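Local coordinates for protein ATP-dependent kinase YFH7 (Saccharomyces cerevisiae, PDB 2GA8) that acts as an ATP-dependent P-loop kinase that could be involved in assembly of the endoplasmic reticulum membrane, at residues A8-Q13 and L291-D296; K279-L284 and V344-H349. All coordinates share one frame; numbering follows the deposited sequence.

Contact 1: residues A8-Q13 and L291-D296; sequences ADDVLQ and LVYKID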
ATOM      1  N   ALA A   8     -15.541   5.293  -7.376  1.00 17.36           N
ATOM      2  CA  ALA A   8     -16.175   5.045  -6.087  1.00 17.58           C
ATOM      3  C   ALA A   8     -17.390   4.151  -6.281  1.00 16.27           C
ATOM      4  O   ALA A   8     -17.635   3.255  -5.481  1.00 14.65           O
ATOM      5  CB  ALA A   8     -16.585   6.360  -5.434  1.00 17.40           C
ATOM      6  N   ASP A   9     -18.159   4.398  -7.339  1.00 17.08           N
ATOM      7  CA  ASP A   9     -19.329   3.571  -7.601  1.00 17.96           C
ATOM      8  C   ASP A   9     -18.930   2.131  -7.885  1.00 17.03           C
ATOM      9  O   ASP A   9     -19.559   1.200  -7.389  1.00 15.33           O
ATOM     10  CB  ASP A   9     -20.144   4.119  -8.777  1.00 21.37           C
ATOM     11  CG  ASP A   9     -20.850   5.417  -8.442  1.00 25.40           C
ATOM     12  OD1 ASP A   9     -21.158   5.642  -7.252  1.00 27.24           O
ATOM     13  OD2 ASP A   9     -21.112   6.209  -9.375  1.00 31.08           O
ATOM     14  N   ASP A  10     -17.879   1.944  -8.679  1.00 16.40           N
ATOM     15  CA  ASP A  10     -17.443   0.599  -8.999  1.00 17.04           C
ATOM     16  C   ASP A  10     -16.910  -0.111  -7.760  1.00 14.86           C
ATOM     17  O   ASP A  10     -17.123  -1.306  -7.594  1.00 14.06           O
ATOM     18  CB  ASP A  10     -16.384   0.620 -10.109  1.00 21.68           C
ATOM     19  CG  ASP A  10     -16.950   1.098 -11.441  1.00 25.67           C
ATOM     20  OD1 ASP A  10     -18.113   0.759 -11.750  1.00 31.47           O
ATOM     21  OD2 ASP A  10     -16.235   1.802 -12.177  1.00 30.34           O
ATOM     22  N   VAL A  11     -16.233   0.628  -6.885  1.00 14.73           N
ATOM     23  CA  VAL A  11     -15.707   0.036  -5.654  1.00 14.53           C
ATOM     24  C   VAL A  11     -16.874  -0.418  -4.773  1.00 14.63           C
ATOM     25  O   VAL A  11     -16.872  -1.530  -4.246  1.00 13.40           O
ATOM     26  CB  VAL A  11     -14.845   1.046  -4.871  1.00 16.07           C
ATOM     27  CG1 VAL A  11     -14.479   0.477  -3.503  1.00 16.83           C
ATOM     28  CG2 VAL A  11     -13.586   1.360  -5.655  1.00 19.93           C
ATOM     29  N   LEU A  12     -17.884   0.436  -4.628  1.00 14.70           N
ATOM     30  CA  LEU A  12     -19.040   0.086  -3.812  1.00 14.90           C
ATOM     31  C   LEU A  12     -19.815  -1.079  -4.417  1.00 15.60           C
ATOM     32  O   LEU A  12     -20.415  -1.875  -3.698  1.00 14.97           O
ATOM     33  CB  LEU A  12     -19.967   1.295  -3.641  1.00 15.87           C
ATOM     34  CG  LEU A  12     -19.365   2.468  -2.862  1.00 18.89           C
ATOM     35  CD1 LEU A  12     -20.392   3.583  -2.731  1.00 21.72           C
ATOM     36  CD2 LEU A  12     -18.926   1.993  -1.488  1.00 19.31           C
ATOM     37  N   GLN A  13     -19.803  -1.184  -5.740  1.00 15.35           N
ATOM     38  CA  GLN A  13     -20.518  -2.275  -6.385  1.00 18.15           C
ATOM     39  C   GLN A  13     -19.860  -3.609  -6.064  1.00 16.70           C
ATOM     40  O   GLN A  13     -20.541  -4.600  -5.798  1.00 17.41           O
ATOM     41  CB  GLN A  13     -20.561  -2.067  -7.896  1.00 19.35           C
ATOM     42  CG  GLN A  13     -21.269  -3.179  -8.638  1.00 27.75           C
ATOM     43  CD  GLN A  13     -21.566  -2.805 -10.071  1.00 32.54           C
ATOM     44  OE1 GLN A  13     -20.655  -2.540 -10.858  1.00 36.39           O
ATOM     45  NE2 GLN A  13     -22.848  -2.773 -10.420  1.00 33.42           N
ATOM     46  N   LEU A 291     -10.105  -4.762  -7.409  1.00 11.61           N
ATOM     47  CA  LEU A 291     -10.317  -3.925  -8.584  1.00 13.05           C
ATOM     48  C   LEU A 291      -8.907  -3.436  -8.896  1.00 12.28           C
ATOM     49  O   LEU A 291      -8.160  -3.087  -7.982  1.00 13.30           O
ATOM     50  CB  LEU A 291     -11.242  -2.745  -8.279  1.00 15.83           C
ATOM     51  CG  LEU A 291     -12.730  -3.115  -8.314  1.00 17.35           C
ATOM     52  CD1 LEU A 291     -13.576  -1.889  -8.021  1.00 18.75           C
ATOM     53  CD2 LEU A 291     -13.075  -3.693  -9.685  1.00 17.73           C
ATOM     54  N   VAL A 292      -8.542  -3.440 -10.174  1.00 10.93           N
ATOM     55  CA  VAL A 292      -7.208  -3.029 -10.601  1.00 11.08           C
ATOM     56  C   VAL A 292      -7.248  -1.921 -11.650  1.00 12.31           C
ATOM     57  O   VAL A 292      -7.909  -2.057 -12.678  1.00 12.35           O
ATOM     58  CB  VAL A 292      -6.436  -4.229 -11.187  1.00 10.87           C
ATOM     59  CG1 VAL A 292      -5.020  -3.810 -11.576  1.00 12.29           C
ATOM     60  CG2 VAL A 292      -6.400  -5.368 -10.166  1.00 13.29           C
ATOM     61  N   TYR A 293      -6.531  -0.832 -11.379  1.00 13.13           N
ATOM     62  CA  TYR A 293      -6.464   0.311 -12.288  1.00 13.81           C
ATOM     63  C   TYR A 293      -5.020   0.668 -12.589  1.00 15.86           C
ATOM     64  O   TYR A 293      -4.157   0.646 -11.705  1.00 14.13           O
ATOM     65  CB  TYR A 293      -7.147   1.530 -11.673  1.00 13.38           C
ATOM     66  CG  TYR A 293      -8.611   1.314 -11.386  1.00 15.65           C
ATOM     67  CD1 TYR A 293      -9.548   1.284 -12.420  1.00 14.41           C
ATOM     68  CD2 TYR A 293      -9.056   1.095 -10.085  1.00 14.75           C
ATOM     69  CE1 TYR A 293     -10.894   1.037 -12.163  1.00 16.07           C
ATOM     70  CE2 TYR A 293     -10.398   0.844  -9.815  1.00 17.60           C
ATOM     71  CZ  TYR A 293     -11.311   0.815 -10.856  1.00 17.98           C
ATOM     72  OH  TYR A 293     -12.636   0.555 -10.586  1.00 18.03           O
ATOM     73  N   LYS A 294      -4.758   0.993 -13.846  1.00 15.15           N
ATOM     74  CA  LYS A 294      -3.418   1.373 -14.252  1.00 15.99           C
ATOM     75  C   LYS A 294      -3.584   2.667 -15.033  1.00 17.77           C
ATOM     76  O   LYS A 294      -4.365   2.735 -15.979  1.00 18.14           O
ATOM     77  CB  LYS A 294      -2.801   0.269 -15.121  1.00 18.45           C
ATOM     78  CG  LYS A 294      -1.296   0.372 -15.300  1.00 22.10           C
ATOM     79  CD  LYS A 294      -0.930   1.423 -16.313  1.00 24.21           C
ATOM     80  CE  LYS A 294       0.578   1.522 -16.473  1.00 24.35           C
ATOM     81  NZ  LYS A 294       0.930   2.534 -17.494  1.00 28.03           N
ATOM     82  N   ILE A 295      -2.860   3.698 -14.615  1.00 17.81           N
ATOM     83  CA  ILE A 295      -2.948   4.998 -15.261  1.00 18.85           C
ATOM     84  C   ILE A 295      -2.083   5.083 -16.511  1.00 19.47           C
ATOM     85  O   ILE A 295      -0.909   4.731 -16.485  1.00 18.89           O
ATOM     86  CB  ILE A 295      -2.512   6.129 -14.296  1.00 18.19           C
ATOM     87  CG1 ILE A 295      -3.372   6.095 -13.029  1.00 18.01           C
ATOM     88  CG2 ILE A 295      -2.629   7.490 -14.989  1.00 18.28           C
ATOM     89  CD1 ILE A 295      -2.904   7.071 -11.952  1.00 18.60           C
ATOM     90  N   ASP A 296      -2.683   5.530 -17.609  1.00 21.60           N
ATOM     91  CA  ASP A 296      -1.959   5.717 -18.864  1.00 23.86           C
ATOM     92  C   ASP A 296      -1.722   7.217 -18.890  1.00 21.99           C
ATOM     93  O   ASP A 296      -2.672   7.996 -18.910  1.00 25.00           O
ATOM     94  CB  ASP A 296      -2.814   5.292 -20.061  1.00 25.04           C
ATOM     95  CG  ASP A 296      -2.828   3.785 -20.265  1.00 28.02           C
ATOM     96  OD1 ASP A 296      -2.184   3.060 -19.474  1.00 29.17           O
ATOM     97  OD2 ASP A 296      -3.481   3.327 -21.226  1.00 30.97           O
TER
HETATM   98  O   HOH W   1     -14.105   0.346 -12.747  1.00 33.39           O
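Leu291 leans its CD1 methyl onto the backbone of helix 4-17 and makes the direct apolar contact here. Leu291 CD1 lies 3.6 Å from Asp10 O and 3.7 Å from Val11 CA. Leu291 CD1 also meets Val11 CG2 at 4.0 Å, where the two side chains slant across each other. Val11 CG2, anti to the carbonyl carbon, is the branch that reaches the leucine. Beside this patch Tyr293 reaches the same helix with its hydroxyl end. Tyr293 OH packs 3.8 Å from Asp10 CB, and the ring and carboxylate planes are only 24° apart. A water joins the two groups. The water gives a hydrogen bond to Asp10 OD2 at 2.6 Å and makes another with Tyr293 OH at 2.6 Å. It sits in the plane of the ring, at its edge. The helix axis passes 10.4 Å from the strand axis and runs nearly antiparallel to it, at 156°. The contact lays the N-terminal helix on one face of the parallel sheet of this P-loop fold. Val27 of strand 25-30 touches both Val11 and Tyr293, while Ile48 of helix 47-58 packs against Val11.

Contact 2: residues K279-L284 and V344-H349; sequences KIYKTL and VDNIVH. With SO4 (sulfate ion), chain I.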
ATOM      1  N   LYS A 279       4.014 -11.341  -7.021  1.00 15.49           N
ATOM      2  CA  LYS A 279       3.111 -12.073  -6.149  1.00 17.98           C
ATOM      3  C   LYS A 279       1.988 -11.210  -5.567  1.00 18.60           C
ATOM      4  O   LYS A 279       1.025 -11.734  -5.008  1.00 17.13           O
ATOM      5  CB  LYS A 279       3.911 -12.730  -5.021  1.00 18.29           C
ATOM      6  CG  LYS A 279       5.042 -13.624  -5.520  1.00 21.49           C
ATOM      7  CD  LYS A 279       5.902 -14.147  -4.375  1.00 25.13           C
ATOM      8  CE  LYS A 279       7.116 -14.897  -4.904  1.00 28.11           C
ATOM      9  NZ  LYS A 279       8.026 -15.360  -3.814  1.00 29.13           N
ATOM     10  N   ILE A 280       2.105  -9.893  -5.713  1.00 19.62           N
ATOM     11  CA  ILE A 280       1.097  -8.973  -5.185  1.00 20.79           C
ATOM     12  C   ILE A 280      -0.282  -9.142  -5.795  1.00 21.67           C
ATOM     13  O   ILE A 280      -1.263  -9.305  -5.065  1.00 21.69           O
ATOM     14  CB  ILE A 280       1.525  -7.503  -5.372  1.00 21.02           C
ATOM     15  CG1 ILE A 280       2.709  -7.202  -4.453  1.00 18.34           C
ATOM     16  CG2 ILE A 280       0.356  -6.565  -5.059  1.00 19.66           C
ATOM     17  CD1 ILE A 280       3.288  -5.817  -4.645  1.00 20.12           C
ATOM     18  N   TYR A 281      -0.364  -9.086  -7.122  1.00 19.28           N
ATOM     19  CA  TYR A 281      -1.645  -9.235  -7.804  1.00 21.39           C
ATOM     20  C   TYR A 281      -2.350 -10.513  -7.378  1.00 21.14           C
ATOM     21  O   TYR A 281      -3.478 -10.474  -6.896  1.00 19.73           O
ATOM     22  CB  TYR A 281      -1.460  -9.248  -9.328  1.00 17.94           C
ATOM     23  CG  TYR A 281      -2.720  -9.596 -10.097  1.00 18.28           C
ATOM     24  CD1 TYR A 281      -3.756  -8.673 -10.234  1.00 17.76           C
ATOM     25  CD2 TYR A 281      -2.888 -10.858 -10.662  1.00 18.59           C
ATOM     26  CE1 TYR A 281      -4.936  -9.001 -10.916  1.00 20.03           C
ATOM     27  CE2 TYR A 281      -4.065 -11.198 -11.346  1.00 20.43           C
ATOM     28  CZ  TYR A 281      -5.081 -10.264 -11.466  1.00 20.11           C
ATOM     29  OH  TYR A 281      -6.244 -10.594 -12.131  1.00 22.56           O
ATOM     30  N   LYS A 282      -1.685 -11.650  -7.563  1.00 20.70           N
ATOM     31  CA  LYS A 282      -2.289 -12.920  -7.199  1.00 20.46           C
ATOM     32  C   LYS A 282      -2.713 -12.962  -5.736  1.00 17.91           C
ATOM     33  O   LYS A 282      -3.801 -13.438  -5.428  1.00 18.63           O
ATOM     34  CB  LYS A 282      -1.335 -14.082  -7.493  1.00 22.28           C
ATOM     35  CG  LYS A 282      -1.931 -15.438  -7.163  1.00 24.27           C
ATOM     36  CD  LYS A 282      -1.038 -16.579  -7.619  1.00 26.46           C
ATOM     37  CE  LYS A 282      -1.621 -17.919  -7.195  1.00 25.57           C
ATOM     38  NZ  LYS A 282      -3.000 -18.107  -7.717  1.00 26.86           N
ATOM     39  N   THR A 283      -1.867 -12.465  -4.837  1.00 16.87           N
ATOM     40  CA  THR A 283      -2.207 -12.482  -3.418  1.00 15.62           C
ATOM     41  C   THR A 283      -3.508 -11.721  -3.162  1.00 15.17           C
ATOM     42  O   THR A 283      -4.364 -12.189  -2.419  1.00 14.37           O
ATOM     43  CB  THR A 283      -1.070 -11.897  -2.547  1.00 16.10           C
ATOM     44  OG1 THR A 283       0.090 -12.741  -2.641  1.00 15.86           O
ATOM     45  CG2 THR A 283      -1.497 -11.831  -1.090  1.00 12.91           C
ATOM     46  N   LEU A 284      -3.672 -10.562  -3.795  1.00 15.14           N
ATOM     47  CA  LEU A 284      -4.899  -9.790  -3.607  1.00 15.14           C
ATOM     48  C   LEU A 284      -6.027 -10.257  -4.530  1.00 14.53           C
ATOM     49  O   LEU A 284      -7.196 -10.258  -4.144  1.00 14.86           O
ATOM     50  CB  LEU A 284      -4.627  -8.294  -3.827  1.00 15.48           C
ATOM     51  CG  LEU A 284      -3.618  -7.645  -2.869  1.00 18.92           C
ATOM     52  CD1 LEU A 284      -3.500  -6.162  -3.178  1.00 17.21           C
ATOM     53  CD2 LEU A 284      -4.063  -7.841  -1.428  1.00 17.48           C
ATOM     54  N   VAL A 344      -2.367  -9.908 -17.193  1.00 32.24           N
ATOM     55  CA  VAL A 344      -3.640 -10.379 -16.655  1.00 34.85           C
ATOM     56  C   VAL A 344      -4.769  -9.650 -17.376  1.00 36.37           C
ATOM     57  O   VAL A 344      -4.571  -8.564 -17.915  1.00 37.55           O
ATOM     58  CB  VAL A 344      -3.744 -10.144 -15.132  1.00 34.33           C
ATOM     59  CG1 VAL A 344      -2.615 -10.871 -14.426  1.00 33.48           C
ATOM     60  CG2 VAL A 344      -3.712  -8.663 -14.822  1.00 33.85           C
ATOM     61  N   ASP A 345      -5.955 -10.247 -17.376  1.00 39.08           N
ATOM     62  CA  ASP A 345      -7.102  -9.676 -18.077  1.00 40.96           C
ATOM     63  C   ASP A 345      -7.987  -8.685 -17.324  1.00 41.13           C
ATOM     64  O   ASP A 345      -8.943  -8.161 -17.897  1.00 42.28           O
ATOM     65  CB  ASP A 345      -7.984 -10.812 -18.603  1.00 44.86           C
ATOM     66  CG  ASP A 345      -8.383 -11.789 -17.512  1.00 48.44           C
ATOM     67  OD1 ASP A 345      -7.485 -12.457 -16.954  1.00 50.79           O
ATOM     68  OD2 ASP A 345      -9.592 -11.888 -17.207  1.00 50.37           O
ATOM     69  N   ASN A 346      -7.683  -8.409 -16.061  1.00 38.57           N
ATOM     70  CA  ASN A 346      -8.524  -7.493 -15.296  1.00 36.84           C
ATOM     71  C   ASN A 346      -7.955  -6.107 -15.012  1.00 33.29           C
ATOM     72  O   ASN A 346      -8.484  -5.386 -14.172  1.00 31.65           O
ATOM     73  CB  ASN A 346      -8.938  -8.152 -13.976  1.00 39.74           C
ATOM     74  CG  ASN A 346      -9.939  -9.279 -14.172  1.00 43.53           C
ATOM     75  OD1 ASN A 346     -10.282  -9.991 -13.227  1.00 45.83           O
ATOM     76  ND2 ASN A 346     -10.419  -9.439 -15.402  1.00 43.87           N
ATOM     77  N   ILE A 347      -6.884  -5.726 -15.702  1.00 29.43           N
ATOM     78  CA  ILE A 347      -6.306  -4.403 -15.482  1.00 26.61           C
ATOM     79  C   ILE A 347      -7.082  -3.357 -16.279  1.00 26.07           C
ATOM     80  O   ILE A 347      -7.080  -3.373 -17.510  1.00 25.43           O
ATOM     81  CB  ILE A 347      -4.825  -4.345 -15.910  1.00 25.43           C
ATOM     82  CG1 ILE A 347      -4.023  -5.392 -15.142  1.00 26.05           C
ATOM     83  CG2 ILE A 347      -4.259  -2.956 -15.632  1.00 23.86           C
ATOM     84  CD1 ILE A 347      -2.574  -5.470 -15.560  1.00 25.68           C
ATOM     85  N   VAL A 348      -7.752  -2.455 -15.570  1.00 23.93           N
ATOM     86  CA  VAL A 348      -8.526  -1.399 -16.209  1.00 22.59           C
ATOM     87  C   VAL A 348      -7.647  -0.165 -16.387  1.00 22.01           C
ATOM     88  O   VAL A 348      -7.273   0.486 -15.410  1.00 19.64           O
ATOM     89  CB  VAL A 348      -9.767  -1.026 -15.360  1.00 22.34           C
ATOM     90  CG1 VAL A 348     -10.550   0.091 -16.032  1.00 21.39           C
ATOM     91  CG2 VAL A 348     -10.650  -2.253 -15.169  1.00 22.39           C
ATOM     92  N   HIS A 349      -7.310   0.145 -17.636  1.00 21.71           N
ATOM     93  CA  HIS A 349      -6.469   1.304 -17.929  1.00 22.25           C
ATOM     94  C   HIS A 349      -7.286   2.586 -17.895  1.00 21.70           C
ATOM     95  O   HIS A 349      -8.328   2.689 -18.539  1.00 23.16           O
ATOM     96  CB  HIS A 349      -5.800   1.164 -19.303  1.00 21.86           C
ATOM     97  CG  HIS A 349      -4.670   0.181 -19.333  1.00 21.39           C
ATOM     98  ND1 HIS A 349      -4.857  -1.180 -19.222  1.00 22.85           N
ATOM     99  CD2 HIS A 349      -3.334   0.365 -19.466  1.00 20.99           C
ATOM    100  CE1 HIS A 349      -3.687  -1.791 -19.287  1.00 22.18           C
ATOM    101  NE2 HIS A 349      -2.747  -0.875 -19.435  1.00 22.91           N
TER
HETATM  102  S   SO4 I 405       6.317 -16.623  -0.824  1.00 69.67           S
HETATM  103  O1  SO4 I 405       7.077 -15.378  -1.052  1.00 69.10           O
HETATM  104  O2  SO4 I 405       6.139 -16.827   0.627  1.00 69.34           O
HETATM  105  O3  SO4 I 405       4.996 -16.523  -1.473  1.00 68.30           O
HETATM  106  O4  SO4 I 405       7.060 -17.765  -1.394  1.00 68.64           O
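Val344 meets the Tyr281 ring with both of its methyls, and this pair makes most of the contact. It lies at the border of the parallel sheet of the P-loop fold. Helix 275-285 is the helix of a beta-alpha-beta crossover from strand 262-267 to strand 290-296, and residues 344-346 form the loop into edge strand 347-351. Helix and loop point these two side chains at each other. CG2 of Val344 stands over one face of the Tyr281 ring, 4.2 Å from its centroid and 21° off the normal. This is a CH-pi contact, shifted toward the rim. The other methyl, Val344 CG1, presses on Tyr281 CE2 at 3.4 Å, which is tight for two carbons. The Tyr281 ring is sent out toward the loop because CG is anti to the backbone N (chi1 172°). Farther along, Tyr281 OH lies 4.1 Å from Asn346 CB, and the ring and amide planes are 74° apart. Leu290 and Ile342 also touch the tyrosine. Replacing Tyr281 by an alanine would probably leave both Val344 methyls without their ring and open a gap between helix and loop. Lys279 extends to a sulfate, probably from the crystallisation liquor, which Lys200 also binds; NZ of Lys279 gives a 2.9 Å hydrogen bond to sulfate O1. In the same helix, Lys279 O takes two bonds from opposite faces of its carbonyl plane: one from Thr283 N at 3.0 Å, the other from Thr283 OG1 at 2.7 Å.

Overall arrangement
Contacts 1 and 2 have centres about 12 Å apart and meet in the same parallel sheet, where strands 290-296 and 347-351 are neighbours. Two probable backbone hydrogen bonds join them: Val348 N to Val292 O at 2.9 Å, and Lys294 N to Val348 O at 3.0 Å. Ile347 CG2 also packs on Lys294 CB at 3.6 Å. The two helices lie on opposite faces of the sheet. Helix 4-17 rests on Val27 of strand 25-30, whereas helix 275-285 packs on Cys26 and Ile28. Contact 1 is nearer the nucleotide site: the side chain of Tyr293 is about 9 Å from that of Lys37, assigned to ATP binding by similarity. Contact 2 lies away from that site.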